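Local coordinates for coiled-coil and C2 domain-containing protein 1-like (Drosophila melanogaster, PDB 6EI6) that binds phosphatidylinositol monophosphates and regulates endosomal protein sorting by keeping the ESCRT-III subunit shrub fully active, probably by preventing its inappropriate polymerisation, at residues Gly192-Tyr198 and Leu209-Val215; Asp139-Arg143 and Ser166-Asp170; Arg71-Leu75 and Lys103-Asn107; Phe106-His110 and Arg250-Thr255. The contacts are given in a common frame with arbitrary orientation. Numbering follows the deposited sequence.

Interaction 1. Residues Gly192-Tyr198 and Leu209-Val215; sequences GVKFEIY and LIGTVNV. With SO4 (sulfate ion), chain C.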
loop_
_atom_site.group_PDB
_atom_site.type_symbol
_atom_site.label_atom_id
_atom_site.label_comp_id
_atom_site.label_asym_id
_atom_site.label_seq_id
_atom_site.Cartn_x
_atom_site.Cartn_y
_atom_site.Cartn_z
ATOM N N GLY A 192 -10.535 2.001 -6.298
ATOM C CA GLY A 192 -9.273 1.538 -6.824
ATOM C C GLY A 192 -8.938 2.166 -8.160
ATOM O O GLY A 192 -9.682 2.989 -8.698
ATOM N N VAL A 193 -7.779 1.763 -8.682
ATOM C CA VAL A 193 -7.259 2.166 -9.982
ATOM C C VAL A 193 -7.406 0.989 -10.942
ATOM O O VAL A 193 -7.037 -0.139 -10.597
ATOM C CB VAL A 193 -5.781 2.570 -9.863
ATOM C CG1 VAL A 193 -5.263 3.094 -11.175
ATOM C CG2 VAL A 193 -5.611 3.580 -8.746
ATOM N N LYS A 194 -7.912 1.253 -12.151
ATOM C CA LYS A 194 -8.178 0.221 -13.149
ATOM C C LYS A 194 -7.091 0.235 -14.220
ATOM O O LYS A 194 -6.782 1.290 -14.778
ATOM C CB LYS A 194 -9.561 0.436 -13.776
ATOM C CG LYS A 194 -10.015 -0.651 -14.794
ATOM C CD LYS A 194 -11.254 -0.207 -15.636
ATOM C CE LYS A 194 -12.579 -0.590 -14.980
ATOM N NZ LYS A 194 -13.745 0.096 -15.614
ATOM N N PHE A 195 -6.508 -0.932 -14.503
ATOM C CA PHE A 195 -5.508 -1.090 -15.558
ATOM C C PHE A 195 -6.067 -2.014 -16.630
ATOM O O PHE A 195 -6.357 -3.179 -16.349
ATOM C CB PHE A 195 -4.205 -1.678 -15.017
ATOM C CG PHE A 195 -3.535 -0.821 -14.005
ATOM C CD1 PHE A 195 -3.916 -0.873 -12.666
ATOM C CD2 PHE A 195 -2.530 0.053 -14.384
ATOM C CE1 PHE A 195 -3.321 -0.063 -11.737
ATOM C CE2 PHE A 195 -1.915 0.857 -13.452
ATOM C CZ PHE A 195 -2.314 0.799 -12.119
ATOM N N GLU A 196 -6.178 -1.525 -17.860
ATOM C CA GLU A 196 -6.666 -2.339 -18.974
ATOM C C GLU A 196 -5.525 -2.612 -19.942
ATOM O O GLU A 196 -4.897 -1.677 -20.437
ATOM C CB GLU A 196 -7.840 -1.659 -19.666
ATOM C CG GLU A 196 -9.056 -1.650 -18.782
ATOM C CD GLU A 196 -10.187 -0.830 -19.348
ATOM O OE1 GLU A 196 -9.988 -0.221 -20.413
ATOM O OE2 GLU A 196 -11.276 -0.788 -18.728
ATOM N N ILE A 197 -5.237 -3.887 -20.182
ATOM C CA ILE A 197 -4.118 -4.283 -21.026
ATOM C C ILE A 197 -4.655 -4.604 -22.421
ATOM O O ILE A 197 -5.539 -5.455 -22.583
ATOM C CB ILE A 197 -3.356 -5.471 -20.426
ATOM C CG1 ILE A 197 -2.738 -5.081 -19.083
ATOM C CG2 ILE A 197 -2.250 -5.898 -21.364
ATOM C CD1 ILE A 197 -3.627 -5.363 -17.867
ATOM N N TYR A 198 -4.151 -3.907 -23.433
ATOM C CA TYR A 198 -4.689 -4.022 -24.781
ATOM C C TYR A 198 -3.610 -4.473 -25.751
ATOM O O TYR A 198 -2.460 -4.019 -25.667
ATOM C CB TYR A 198 -5.261 -2.702 -25.269
ATOM C CG TYR A 198 -6.648 -2.372 -24.772
ATOM C CD1 TYR A 198 -7.776 -2.802 -25.453
ATOM C CD2 TYR A 198 -6.832 -1.591 -23.648
ATOM C CE1 TYR A 198 -9.046 -2.479 -25.007
ATOM C CE2 TYR A 198 -8.101 -1.262 -23.210
ATOM C CZ TYR A 198 -9.195 -1.711 -23.889
ATOM O OH TYR A 198 -10.453 -1.377 -23.434
ATOM N N LEU A 209 -8.818 -6.217 -25.832
ATOM C CA LEU A 209 -8.651 -6.231 -24.378
ATOM C C LEU A 209 -8.071 -7.576 -23.943
ATOM O O LEU A 209 -8.776 -8.582 -23.896
ATOM C CB LEU A 209 -9.990 -5.963 -23.700
ATOM C CG LEU A 209 -9.989 -5.911 -22.172
ATOM C CD1 LEU A 209 -8.965 -4.877 -21.650
ATOM C CD2 LEU A 209 -11.388 -5.610 -21.649
ATOM N N ILE A 210 -6.775 -7.594 -23.618
ATOM C CA ILE A 210 -6.118 -8.807 -23.135
ATOM C C ILE A 210 -6.567 -9.164 -21.716
ATOM O O ILE A 210 -6.767 -10.344 -21.393
ATOM C CB ILE A 210 -4.599 -8.618 -23.185
ATOM C CG1 ILE A 210 -4.148 -8.367 -24.612
ATOM C CG2 ILE A 210 -3.902 -9.818 -22.575
ATOM C CD1 ILE A 210 -2.670 -8.397 -24.738
ATOM N N GLY A 211 -6.673 -8.172 -20.835
ATOM C CA GLY A 211 -7.107 -8.425 -19.472
ATOM C C GLY A 211 -7.144 -7.145 -18.662
ATOM O O GLY A 211 -6.570 -6.119 -19.045
ATOM N N THR A 212 -7.830 -7.233 -17.526
ATOM C CA THR A 212 -8.000 -6.127 -16.599
ATOM C C THR A 212 -7.356 -6.447 -15.245
ATOM O O THR A 212 -7.304 -7.609 -14.814
ATOM C CB THR A 212 -9.489 -5.791 -16.434
ATOM O OG1 THR A 212 -10.009 -5.373 -17.704
ATOM C CG2 THR A 212 -9.682 -4.639 -15.453
ATOM N N VAL A 213 -6.838 -5.397 -14.596
ATOM C CA VAL A 213 -6.292 -5.450 -13.244
ATOM C C VAL A 213 -6.875 -4.286 -12.449
ATOM O O VAL A 213 -6.805 -3.134 -12.894
ATOM C CB VAL A 213 -4.757 -5.367 -13.252
ATOM C CG1 VAL A 213 -4.253 -5.129 -11.858
ATOM C CG2 VAL A 213 -4.136 -6.624 -13.865
ATOM N N ASN A 214 -7.442 -4.573 -11.276
ATOM C CA ASN A 214 -8.016 -3.545 -10.412
ATOM C C ASN A 214 -7.303 -3.549 -9.068
ATOM O O ASN A 214 -7.337 -4.554 -8.355
ATOM C CB ASN A 214 -9.514 -3.766 -10.210
ATOM C CG ASN A 214 -10.327 -3.224 -11.359
ATOM O OD1 ASN A 214 -10.374 -2.008 -11.570
ATOM N ND2 ASN A 214 -10.968 -4.117 -12.125
ATOM N N VAL A 215 -6.681 -2.428 -8.709
ATOM C CA VAL A 215 -5.885 -2.322 -7.485
ATOM C C VAL A 215 -6.555 -1.352 -6.513
ATOM O O VAL A 215 -6.701 -0.160 -6.814
ATOM C CB VAL A 215 -4.453 -1.882 -7.800
ATOM C CG1 VAL A 215 -3.655 -1.752 -6.514
ATOM C CG2 VAL A 215 -3.825 -2.879 -8.769
HETATM S S SO4 C . -13.729 0.477 -7.653
HETATM O O1 SO4 C . -13.200 1.810 -7.991
HETATM O O2 SO4 C . -14.869 0.586 -6.729
HETATM O O3 SO4 C . -12.658 -0.324 -7.033
HETATM O O4 SO4 C . -14.202 -0.163 -8.887
#
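Gly192 opens the pairing with CA 3.1 Å from Val215 O. Gly192 N also donates a 3.2 Å hydrogen bond to O1 of a sulfate, probably from the crystallisation liquor, which His191 and Lys216 also hold. Val193 forms a hydrogen-bonded antiparallel pair with Val215: Val193 N to Val215 O is 2.9 Å and Val215 N to Val193 O is 3.0 Å. Lys194 faces Asn214 in a non-hydrogen-bonded pair, with Lys194 CB 3.4 Å from Asn214 OD1. Phe195 then pairs with Val213 through Phe195 N to Val213 O at 2.7 Å and Val213 N to Phe195 O at 2.9 Å. The two strands form a beta hairpin at one edge of a four-stranded sheet of the C2 beta sandwich. Val193, Phe195, Ile197, Val213 and Val215 face inward, and several of them meet strands 225-233 and 241-249 of the other sheet. On the other face, Glu196 OE1 accepts a 3.3 Å hydrogen bond from Tyr198 OH. Ile197 meets a classic beta bulge: Ile197 O takes Ile210 N at 2.7 Å and, weakly, Gly211 N at 3.4 Å. Beyond this register shift, Tyr198 pairs with Leu209, whose CD1 makes a CH-pi contact 4.0 Å from the Tyr198 ring centroid.

Interaction 2. Residues Asp139-Arg143 and Ser166-Asp170; sequences DTYVR and SPDYD. With SO4 (sulfate ion), chain D.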
loop_
_atom_site.group_PDB
_atom_site.type_symbol
_atom_site.label_atom_id
_atom_site.label_comp_id
_atom_site.label_asym_id
_atom_site.label_seq_id
_atom_site.Cartn_x
_atom_site.Cartn_y
_atom_site.Cartn_z
ATOM N N ASP A 139 1.702 -6.673 -29.655
ATOM C CA ASP A 139 2.004 -5.295 -29.296
ATOM C C ASP A 139 0.976 -4.883 -28.262
ATOM O O ASP A 139 -0.219 -5.150 -28.437
ATOM C CB ASP A 139 1.952 -4.347 -30.500
ATOM C CG ASP A 139 2.972 -4.687 -31.565
ATOM O OD1 ASP A 139 4.034 -5.248 -31.222
ATOM O OD2 ASP A 139 2.718 -4.382 -32.758
ATOM N N THR A 140 1.434 -4.248 -27.184
ATOM C CA THR A 140 0.562 -4.001 -26.047
ATOM C C THR A 140 0.733 -2.579 -25.548
ATOM O O THR A 140 1.766 -1.939 -25.748
ATOM C CB THR A 140 0.827 -4.991 -24.911
ATOM O OG1 THR A 140 2.234 -5.232 -24.829
ATOM C CG2 THR A 140 0.129 -6.302 -25.184
ATOM N N TYR A 141 -0.325 -2.094 -24.910
ATOM C CA TYR A 141 -0.322 -0.838 -24.181
ATOM C C TYR A 141 -1.348 -0.979 -23.060
ATOM O O TYR A 141 -2.214 -1.857 -23.100
ATOM C CB TYR A 141 -0.615 0.354 -25.111
ATOM C CG TYR A 141 -2.025 0.388 -25.635
ATOM C CD1 TYR A 141 -2.383 -0.318 -26.783
ATOM C CD2 TYR A 141 -3.008 1.109 -24.977
ATOM C CE1 TYR A 141 -3.683 -0.301 -27.256
ATOM C CE2 TYR A 141 -4.307 1.126 -25.443
ATOM C CZ TYR A 141 -4.639 0.416 -26.586
ATOM O OH TYR A 141 -5.943 0.439 -27.036
ATOM N N VAL A 142 -1.234 -0.129 -22.040
ATOM C CA VAL A 142 -2.061 -0.227 -20.841
ATOM C C VAL A 142 -2.775 1.101 -20.629
ATOM O O VAL A 142 -2.139 2.157 -20.647
ATOM C CB VAL A 142 -1.219 -0.605 -19.602
ATOM C CG1 VAL A 142 -2.109 -0.881 -18.405
ATOM C CG2 VAL A 142 -0.317 -1.790 -19.896
ATOM N N ARG A 143 -4.092 1.047 -20.451
ATOM C CA ARG A 143 -4.883 2.201 -20.056
ATOM C C ARG A 143 -5.036 2.240 -18.544
ATOM O O ARG A 143 -5.254 1.206 -17.905
ATOM C CB ARG A 143 -6.274 2.152 -20.676
ATOM C CG ARG A 143 -6.304 2.128 -22.177
ATOM C CD ARG A 143 -7.725 2.414 -22.683
ATOM N NE ARG A 143 -7.769 2.507 -24.138
ATOM C CZ ARG A 143 -7.280 3.526 -24.845
ATOM N NH1 ARG A 143 -6.691 4.560 -24.240
ATOM N NH2 ARG A 143 -7.374 3.506 -26.171
ATOM N N SER A 166 6.065 -10.217 -22.634
ATOM C CA SER A 166 6.442 -9.731 -21.306
ATOM C C SER A 166 6.965 -8.307 -21.454
ATOM O O SER A 166 8.167 -8.049 -21.311
ATOM C CB SER A 166 7.485 -10.644 -20.656
ATOM O OG SER A 166 6.925 -11.912 -20.319
ATOM N N PRO A 167 6.077 -7.362 -21.768
ATOM C CA PRO A 167 6.503 -5.979 -22.009
ATOM C C PRO A 167 7.137 -5.334 -20.788
ATOM O O PRO A 167 6.781 -5.627 -19.640
ATOM C CB PRO A 167 5.193 -5.265 -22.357
ATOM C CG PRO A 167 4.107 -6.132 -21.871
ATOM C CD PRO A 167 4.627 -7.534 -21.964
ATOM N N ASP A 168 8.024 -4.385 -21.053
ATOM C CA ASP A 168 8.650 -3.576 -20.021
ATOM C C ASP A 168 8.291 -2.110 -20.254
ATOM O O ASP A 168 9.162 -1.316 -20.607
ATOM C CB ASP A 168 10.180 -3.792 -20.005
ATOM C CG ASP A 168 10.599 -4.994 -19.157
ATOM O OD1 ASP A 168 11.418 -5.814 -19.628
ATOM O OD2 ASP A 168 10.124 -5.119 -18.004
ATOM N N TYR A 169 7.015 -1.758 -20.064
ATOM C CA TYR A 169 6.645 -0.356 -19.862
ATOM C C TYR A 169 7.358 0.193 -18.635
ATOM O O TYR A 169 7.560 -0.506 -17.649
ATOM C CB TYR A 169 5.138 -0.196 -19.638
ATOM C CG TYR A 169 4.225 -1.186 -20.340
ATOM C CD1 TYR A 169 3.754 -0.942 -21.631
ATOM C CD2 TYR A 169 3.800 -2.342 -19.698
ATOM C CE1 TYR A 169 2.901 -1.838 -22.265
ATOM C CE2 TYR A 169 2.954 -3.239 -20.329
ATOM C CZ TYR A 169 2.508 -2.983 -21.609
ATOM O OH TYR A 169 1.665 -3.886 -22.218
ATOM N N ASP A 170 7.714 1.464 -18.649
ATOM C CA ASP A 170 8.296 2.025 -17.434
ATOM C C ASP A 170 7.846 3.462 -17.338
ATOM O O ASP A 170 8.651 4.387 -17.322
ATOM C CB ASP A 170 9.813 1.927 -17.411
ATOM C CG ASP A 170 10.285 0.540 -17.028
ATOM O OD1 ASP A 170 9.804 0.008 -16.005
ATOM O OD2 ASP A 170 11.124 -0.029 -17.755
HETATM S S SO4 D . -7.575 7.467 -27.228
HETATM O O1 SO4 D . -6.299 6.914 -26.760
HETATM O O2 SO4 D . -8.254 8.144 -26.115
HETATM O O3 SO4 D . -7.334 8.426 -28.316
HETATM O O4 SO4 D . -8.417 6.376 -27.728
#
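This is a buried side-chain contact inside the C2 domain. It joins strand 140-145 of one sheet to the loop that leads into strand 171-176 of the other. The backbones stay well apart: Tyr141 CA and Tyr169 CA are 8.2 Å from each other. The Tyr169 side chain bridges the gap. Val142 CG2 lies over one face of its ring, 3.8 Å from the centroid, in a CH-pi contact, and is 3.5 Å from Tyr169 CZ. Val124 of strand 119-128 also touches both Val142 and Tyr169. At the tip of the ring, Thr140 OG1 gives a weak hydrogen bond to Tyr169 OH at 3.0 Å. Pro167 packs beside the threonine, with Pro167 CG 3.6 Å from Thr140 OG1. Tyr141 points the other way, and its hydroxyl bonds Asp207. The Tyr169 hydroxyl also bonds that of Tyr130. The tyrosine therefore does two jobs: its ring fills apolar space between the sheets, while its buried hydroxyl is bonded mainly to that of Tyr130, with Thr140 OG1 a weak second partner.

Interaction 3. Residues Arg71-Leu75 and Lys103-Asn107; sequences RFENL and KRSFN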
loop_
_atom_site.group_PDB
_atom_site.type_symbol
_atom_site.label_atom_id
_atom_site.label_comp_id
_atom_site.label_asym_id
_atom_site.label_seq_id
_atom_site.Cartn_x
_atom_site.Cartn_y
_atom_site.Cartn_z
ATOM N N ARG A 71 17.008 -0.189 11.507
ATOM C CA ARG A 71 16.523 0.640 12.600
ATOM C C ARG A 71 15.112 0.233 13.005
ATOM O O ARG A 71 14.847 -0.060 14.181
ATOM C CB ARG A 71 16.565 2.114 12.198
ATOM C CG ARG A 71 16.499 3.018 13.381
ATOM C CD ARG A 71 16.488 4.500 13.017
ATOM N NE ARG A 71 15.553 5.179 13.909
ATOM C CZ ARG A 71 14.833 6.242 13.567
ATOM N NH1 ARG A 71 14.962 6.773 12.352
ATOM N NH2 ARG A 71 13.981 6.771 14.444
ATOM N N PHE A 72 14.197 0.174 12.032
ATOM C CA PHE A 72 12.806 -0.087 12.360
ATOM C C PHE A 72 12.541 -1.562 12.587
ATOM O O PHE A 72 11.586 -1.903 13.299
ATOM C CB PHE A 72 11.905 0.511 11.284
ATOM C CG PHE A 72 11.792 1.999 11.408
ATOM C CD1 PHE A 72 10.842 2.566 12.253
ATOM C CD2 PHE A 72 12.712 2.829 10.776
ATOM C CE1 PHE A 72 10.770 3.923 12.410
ATOM C CE2 PHE A 72 12.659 4.200 10.929
ATOM C CZ PHE A 72 11.686 4.756 11.742
ATOM N N GLU A 73 13.407 -2.439 12.083
ATOM C CA GLU A 73 13.317 -3.834 12.495
ATOM C C GLU A 73 13.659 -3.972 13.973
ATOM O O GLU A 73 12.973 -4.695 14.711
ATOM C CB GLU A 73 14.230 -4.704 11.620
ATOM C CG GLU A 73 14.473 -6.124 12.118
ATOM C CD GLU A 73 13.239 -7.048 12.045
ATOM O OE1 GLU A 73 12.137 -6.605 11.618
ATOM O OE2 GLU A 73 13.384 -8.242 12.413
ATOM N N ASN A 74 14.697 -3.259 14.429
ATOM C CA ASN A 74 15.069 -3.310 15.842
ATOM C C ASN A 74 13.973 -2.715 16.721
ATOM O O ASN A 74 13.726 -3.197 17.833
ATOM C CB ASN A 74 16.385 -2.569 16.065
ATOM C CG ASN A 74 17.587 -3.333 15.549
ATOM O OD1 ASN A 74 17.693 -4.536 15.735
ATOM N ND2 ASN A 74 18.508 -2.626 14.913
ATOM N N LEU A 75 13.325 -1.646 16.256
ATOM C CA LEU A 75 12.166 -1.113 16.964
ATOM C C LEU A 75 11.036 -2.146 17.037
ATOM O O LEU A 75 10.467 -2.387 18.111
ATOM C CB LEU A 75 11.717 0.165 16.270
ATOM C CG LEU A 75 10.776 1.135 16.968
ATOM C CD1 LEU A 75 11.270 1.581 18.345
ATOM C CD2 LEU A 75 10.549 2.327 16.038
ATOM N N LYS A 103 8.157 8.715 23.153
ATOM C CA LYS A 103 7.995 9.138 21.771
ATOM C C LYS A 103 8.958 8.379 20.880
ATOM O O LYS A 103 10.015 7.918 21.320
ATOM C CB LYS A 103 8.248 10.629 21.587
ATOM C CG LYS A 103 7.233 11.508 22.284
ATOM C CD LYS A 103 7.742 12.943 22.367
ATOM C CE LYS A 103 6.584 13.910 22.630
ATOM N NZ LYS A 103 5.548 13.836 21.541
ATOM N N ARG A 104 8.584 8.268 19.613
ATOM C CA ARG A 104 9.434 7.651 18.612
ATOM C C ARG A 104 9.368 8.499 17.358
ATOM O O ARG A 104 8.277 8.891 16.939
ATOM C CB ARG A 104 8.984 6.226 18.300
ATOM C CG ARG A 104 9.245 5.263 19.408
ATOM C CD ARG A 104 10.736 5.145 19.661
ATOM N NE ARG A 104 10.968 4.190 20.733
ATOM C CZ ARG A 104 10.918 4.492 22.026
ATOM N NH1 ARG A 104 10.678 5.739 22.411
ATOM N NH2 ARG A 104 11.129 3.545 22.931
ATOM N N SER A 105 10.526 8.781 16.762
ATOM C CA SER A 105 10.573 9.557 15.529
ATOM C C SER A 105 10.404 8.589 14.366
ATOM O O SER A 105 11.327 7.854 14.013
ATOM C CB SER A 105 11.884 10.326 15.429
ATOM O OG SER A 105 12.276 10.835 16.701
ATOM N N PHE A 106 9.203 8.521 13.822
ATOM C CA PHE A 106 9.035 8.069 12.452
ATOM C C PHE A 106 9.011 9.328 11.617
ATOM O O PHE A 106 8.631 10.404 12.102
ATOM C CB PHE A 106 7.746 7.277 12.245
ATOM C CG PHE A 106 7.709 5.954 12.976
ATOM C CD1 PHE A 106 7.936 5.885 14.344
ATOM C CD2 PHE A 106 7.436 4.779 12.291
ATOM C CE1 PHE A 106 7.899 4.665 15.016
ATOM C CE2 PHE A 106 7.400 3.546 12.961
ATOM C CZ PHE A 106 7.631 3.497 14.322
ATOM N N ASN A 107 9.454 9.229 10.381
ATOM C CA ASN A 107 9.421 10.481 9.643
ATOM C C ASN A 107 8.324 10.408 8.597
ATOM O O ASN A 107 8.597 10.540 7.401
ATOM C CB ASN A 107 10.778 10.781 9.020
ATOM C CG ASN A 107 10.911 12.219 8.599
ATOM O OD1 ASN A 107 10.086 13.067 8.948
ATOM N ND2 ASN A 107 11.941 12.506 7.831
HETATM O O HOH W 1 12.870 8.186 11.467
#
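Arg104 is the first residue of 103-107 to touch the helix. Arg104 NE lies 3.5 Å from Leu75 CD1, so the apolar side chain packs along the edge of the guanidinium. Arg104 NH1 turns back to its own chain and bonds Lys103 O at 2.5 Å, while NH2 forms a salt bridge with Glu102. Ser105 contributes its carbonyl. Arg71 NH2 donates to Ser105 O at 2.9 Å, and a water links Arg71 NH1 (2.7 Å) to the same Ser105 O (3.0 Å). The long arginine thus reaches the loop backbone both directly and through water. Phe106 makes the apolar centre. The edge of Phe72 points at its face in a T-shaped stack, with centroids 4.8 Å apart and planes at 61°. Leu75 CD2 adds a contact 3.6 Å from Phe106 CZ. The contact fastens the loop after strand 99-102 to helix 66-91. Phe106 also packs on Met52 and Thr56 of helix 34-62, on Thr262 of helix 255-263 and on Trp265 at the start of strand 265-268.

Interaction 4. Residues Phe106-His110 and Arg250-Thr255; sequences FNIVH and RNPILT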
loop_
_atom_site.group_PDB
_atom_site.type_symbol
_atom_site.label_atom_id
_atom_site.label_comp_id
_atom_site.label_asym_id
_atom_site.label_seq_id
_atom_site.Cartn_x
_atom_site.Cartn_y
_atom_site.Cartn_z
ATOM N N PHE A 106 9.203 8.521 13.822
ATOM C CA PHE A 106 9.035 8.069 12.452
ATOM C C PHE A 106 9.011 9.328 11.617
ATOM O O PHE A 106 8.631 10.404 12.102
ATOM C CB PHE A 106 7.746 7.277 12.245
ATOM C CG PHE A 106 7.709 5.954 12.976
ATOM C CD1 PHE A 106 7.936 5.885 14.344
ATOM C CD2 PHE A 106 7.436 4.779 12.291
ATOM C CE1 PHE A 106 7.899 4.665 15.016
ATOM C CE2 PHE A 106 7.400 3.546 12.961
ATOM C CZ PHE A 106 7.631 3.497 14.322
ATOM N N ASN A 107 9.454 9.229 10.381
ATOM C CA ASN A 107 9.421 10.481 9.643
ATOM C C ASN A 107 8.324 10.408 8.597
ATOM O O ASN A 107 8.597 10.540 7.401
ATOM C CB ASN A 107 10.778 10.781 9.020
ATOM C CG ASN A 107 10.911 12.219 8.599
ATOM O OD1 ASN A 107 10.086 13.067 8.948
ATOM N ND2 ASN A 107 11.941 12.506 7.831
ATOM N N ILE A 108 7.084 10.195 9.055
ATOM C CA ILE A 108 6.022 9.730 8.161
ATOM C C ILE A 108 5.752 10.752 7.066
ATOM O O ILE A 108 5.483 10.389 5.911
ATOM C CB ILE A 108 4.743 9.401 8.957
ATOM C CG1 ILE A 108 5.017 8.259 9.930
ATOM C CG2 ILE A 108 3.582 9.033 8.011
ATOM C CD1 ILE A 108 4.245 8.391 11.218
ATOM N N VAL A 109 5.849 12.043 7.399
ATOM C CA VAL A 109 5.540 13.102 6.443
ATOM C C VAL A 109 6.548 13.189 5.294
ATOM O O VAL A 109 6.267 13.859 4.293
ATOM C CB VAL A 109 5.365 14.402 7.272
ATOM C CG1 VAL A 109 5.698 15.671 6.500
ATOM C CG2 VAL A 109 3.930 14.492 7.806
ATOM N N HIS A 110 7.669 12.455 5.359
ATOM C CA HIS A 110 8.790 12.627 4.432
ATOM C C HIS A 110 9.266 11.317 3.799
ATOM O O HIS A 110 10.448 11.196 3.466
ATOM C CB HIS A 110 9.983 13.296 5.133
ATOM C CG HIS A 110 9.778 14.746 5.446
ATOM N ND1 HIS A 110 8.657 15.450 5.050
ATOM C CD2 HIS A 110 10.549 15.625 6.127
ATOM C CE1 HIS A 110 8.752 16.700 5.461
ATOM N NE2 HIS A 110 9.888 16.831 6.121
ATOM N N ARG A 250 3.157 10.826 -1.257
ATOM C CA ARG A 250 4.184 11.417 -0.403
ATOM C C ARG A 250 4.055 10.932 1.040
ATOM O O ARG A 250 5.056 10.692 1.713
ATOM C CB ARG A 250 4.114 12.943 -0.457
ATOM C CG ARG A 250 4.397 13.602 0.874
ATOM C CD ARG A 250 4.994 14.990 0.755
ATOM N NE ARG A 250 6.441 14.912 0.547
ATOM C CZ ARG A 250 7.258 15.959 0.587
ATOM N NH1 ARG A 250 6.769 17.160 0.837
ATOM N NH2 ARG A 250 8.560 15.800 0.379
ATOM N N ASN A 251 2.840 10.786 1.546
ATOM C CA ASN A 251 2.676 10.159 2.848
ATOM C C ASN A 251 1.283 9.561 2.903
ATOM O O ASN A 251 0.430 9.904 2.076
ATOM C CB ASN A 251 2.915 11.162 3.994
ATOM C CG ASN A 251 2.154 12.454 3.809
ATOM O OD1 ASN A 251 2.726 13.458 3.391
ATOM N ND2 ASN A 251 0.868 12.450 4.130
ATOM N N PRO A 252 1.025 8.650 3.842
ATOM C CA PRO A 252 -0.291 8.011 3.896
ATOM C C PRO A 252 -1.406 9.017 4.136
ATOM O O PRO A 252 -1.196 10.091 4.702
ATOM C CB PRO A 252 -0.162 7.027 5.063
ATOM C CG PRO A 252 1.301 6.745 5.176
ATOM C CD PRO A 252 1.990 8.013 4.760
ATOM N N ILE A 253 -2.605 8.665 3.666
ATOM C CA ILE A 253 -3.777 9.507 3.885
ATOM C C ILE A 253 -3.944 9.805 5.373
ATOM O O ILE A 253 -4.173 10.951 5.776
ATOM C CB ILE A 253 -5.038 8.838 3.300
ATOM C CG1 ILE A 253 -4.825 8.440 1.837
ATOM C CG2 ILE A 253 -6.231 9.763 3.408
ATOM C CD1 ILE A 253 -4.240 9.521 1.002
ATOM N N LEU A 254 -3.853 8.772 6.207
ATOM C CA LEU A 254 -4.016 8.913 7.653
ATOM C C LEU A 254 -2.691 9.154 8.364
ATOM O O LEU A 254 -2.416 8.559 9.416
ATOM C CB LEU A 254 -4.711 7.678 8.212
ATOM C CG LEU A 254 -5.980 7.263 7.473
ATOM C CD1 LEU A 254 -6.556 5.967 8.083
ATOM C CD2 LEU A 254 -6.971 8.420 7.505
ATOM N N THR A 255 -1.844 10.005 7.785
ATOM C CA THR A 255 -0.593 10.375 8.423
ATOM C C THR A 255 -0.839 11.054 9.766
ATOM O O THR A 255 -0.097 10.827 10.729
ATOM C CB THR A 255 0.206 11.285 7.496
ATOM O OG1 THR A 255 0.896 10.493 6.515
ATOM C CG2 THR A 255 1.211 12.118 8.294
#
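Neither segment is a strand, and their backbones come closest where Val109 CA lies 5.5 Å from Asn251 CA. Residues 108-109 form a short 3-10 turn, in which His110 N donates to Asn107 O at 2.9 Å. Residues 252-255 form a type I beta turn that runs into helix 255-263, with Leu254 at the N-cap position. The contact lies at the junction of the C2 beta sandwich and the helical part of the chain: 250-255 leaves strand 241-249, while 106-110 is on the connection leading to strand 119-128. Arg179 bonds Asn251 O from outside. Ile108 is central to the packing. Ile108 CG2 touches Pro252 CD at 3.8 Å and Thr255 OG1 at 3.4 Å, and Ile108 O sits 3.3 Å from Asn251 CB. Met258 of the helix and Met52 of helix 34-62 close round the same isoleucine. Val109 CG2 meets Thr255 CG2 at 3.6 Å. Arg250 lays one face of its guanidinium under Val109 O, with NE 3.9 Å from that oxygen. His110 ND1 donates to the same Val109 O at 3.0 Å. Pro252 O, at the head of the turn, accepts from Asn251 ND2 at 3.2 Å and from Thr255 OG1 at 2.8 Å.

How the interactions relate
The four contacts fall into two groups. Interactions 1 and 2 lie in the C2 domain, with centres 12 Å apart. They touch because strands 192-199 and 140-145 are neighbours in one sheet. Interactions 3 and 4 have centres 14 Å apart and share Phe106 and Asn107; they bind one connecting segment to helix 66-91 and then to the start of helix 255-263. The two groups are 28 to 38 Å apart between centres. Along the chain, interaction 3 closes first, then 2, then 1. Interaction 4 spans 140 residues and encloses both 1 and 2. The C2 sandwich thus lies in sequence between helices 34-62 and 66-91 and helix 255-263, and interaction 4 brings together the segments before and after it.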